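Local structure of dephospho-CoA kinase (Legionella pneumophila subsp. pneumophila, 4TTR) at residues L101-P104 against V105-K109. The protein probably phosphorylates the 3'-hydroxyl group of dephospho-CoA with ATP, the last step of coenzyme A biosynthesis. Residues are numbered along the deposited sequence; the frame is centred on the assembly and turned at random.
Sequences LLHP and VIRKK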
# COMPACT_ATOMS: atom_id res chain seq x y z
N LEU A 101 -1.82 4.83 15.72
CA LEU A 101 -2.80 3.99 16.40
C LEU A 101 -2.71 2.54 15.92
O LEU A 101 -2.73 1.61 16.71
CB LEU A 101 -4.22 4.52 16.18
CG LEU A 101 -5.36 3.66 16.74
CD1 LEU A 101 -5.46 3.81 18.24
CD2 LEU A 101 -6.68 4.00 16.07
N LEU A 102 -2.61 2.37 14.60
CA LEU A 102 -2.69 1.05 13.99
C LEU A 102 -1.34 0.33 13.91
O LEU A 102 -1.30 -0.89 13.82
CB LEU A 102 -3.28 1.17 12.59
CG LEU A 102 -4.71 1.71 12.50
CD1 LEU A 102 -5.07 1.99 11.06
CD2 LEU A 102 -5.69 0.74 13.13
N HIS A 103 -0.25 1.09 13.95
CA HIS A 103 1.08 0.52 13.73
C HIS A 103 1.41 -0.66 14.65
O HIS A 103 1.90 -1.69 14.18
CB HIS A 103 2.16 1.60 13.87
CG HIS A 103 3.53 1.04 14.12
ND1 HIS A 103 4.17 0.23 13.21
CD2 HIS A 103 4.36 1.17 15.18
CE1 HIS A 103 5.35 -0.11 13.70
NE2 HIS A 103 5.49 0.44 14.89
N PRO A 104 1.16 -0.53 15.97
CA PRO A 104 1.48 -1.62 16.90
C PRO A 104 0.76 -2.92 16.60
O PRO A 104 1.38 -3.98 16.64
CB PRO A 104 1.04 -1.06 18.26
CG PRO A 104 1.04 0.41 18.09
CD PRO A 104 0.62 0.64 16.68
N VAL A 105 -0.54 -2.85 16.31
CA VAL A 105 -1.32 -4.06 16.06
C VAL A 105 -1.01 -4.63 14.68
O VAL A 105 -0.93 -5.84 14.51
CB VAL A 105 -2.85 -3.81 16.19
CG1 VAL A 105 -3.24 -3.68 17.66
CG2 VAL A 105 -3.29 -2.58 15.40
N ILE A 106 -0.83 -3.76 13.69
CA ILE A 106 -0.52 -4.22 12.34
C ILE A 106 0.82 -4.95 12.31
O ILE A 106 0.95 -5.98 11.65
CB ILE A 106 -0.50 -3.05 11.33
CG1 ILE A 106 -1.93 -2.55 11.10
CG2 ILE A 106 0.13 -3.48 10.00
CD1 ILE A 106 -2.03 -1.33 10.20
N ARG A 107 1.80 -4.42 13.04
CA ARG A 107 3.14 -5.00 13.05
C ARG A 107 3.12 -6.42 13.63
O ARG A 107 3.84 -7.29 13.15
CB ARG A 107 4.10 -4.13 13.85
CG ARG A 107 5.57 -4.50 13.64
CD ARG A 107 6.49 -3.75 14.60
NE ARG A 107 6.14 -4.01 15.99
CZ ARG A 107 6.76 -4.88 16.79
NH1 ARG A 107 7.79 -5.60 16.36
NH2 ARG A 107 6.34 -5.03 18.04
N LYS A 108 2.31 -6.64 14.66
CA LYS A 108 2.21 -7.95 15.27
C LYS A 108 1.65 -8.98 14.30
O LYS A 108 2.06 -10.14 14.29
CB LYS A 108 1.33 -7.89 16.53
CG LYS A 108 2.11 -7.70 17.81
CD LYS A 108 1.19 -7.69 19.02
CE LYS A 108 0.67 -6.30 19.31
NZ LYS A 108 -0.70 -6.32 19.91
N LYS A 109 0.69 -8.55 13.47
CA LYS A 109 0.10 -9.43 12.47
C LYS A 109 1.09 -9.73 11.36
O LYS A 109 1.16 -10.86 10.87
CB LYS A 109 -1.17 -8.80 11.90
CG LYS A 109 -2.43 -9.65 12.07
CD LYS A 109 -2.68 -9.99 13.53
CE LYS A 109 -4.12 -9.72 13.93
NZ LYS A 109 -4.40 -10.10 15.35
O HOH W 1 3.85 -4.29 17.72
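L102 and I106, one helical turn apart, form the tightly packed side of a proline-kinked helix. I106 N donates to L102 O at 2.9 Å, almost in line with the carbonyl (C=O...N angle 172°). Alongside that bond the side chains close up: I106 CD1 rests on L102 CB at 3.7 Å. The reach follows from the torsions of I106, whose CG1 lies anti to the carbonyl carbon (chi1 -71°) and whose chain then runs extended, back over the preceding turn. V105 crowds the same carbonyl from another side, its CG2 lying 3.1 Å from L102 O.

One residue on, the same i to i+4 bond recurs, R107 N donating to H103 O at 3.0 Å, yet the side chains meet more loosely. R107 CD approaches H103 CE1 obliquely at 3.9 Å, with the imidazole and guanidinium planes 44° apart. Any positive charge on the histidine would probably be disfavoured by the nearby arginine, whose own charge is probably offset in part by the salt bridge from NH1 to E111.

P104 has no N-H to give to the turn before, hence the kink. The case illustrates how a proline inside a helix costs one backbone bond while the i to i+4 bonds from I106 and R107 persist. Its carbonyl, on the solvent side, has a weak bond from K108 N, at 3.4 Å, supplemented by a water that donates to P104 O and accepts from R107 NH2, the latter leg 2.6 Å from water to NH2.

The contact lies at the surface on helix 92-115 of this P-loop kinase, with its apolar side turned to neighbouring helices: L101, L102 and V105 lean on helix 59-68, I106 packs against A50 of helix 46-52, and the H103 ring stacks with H134.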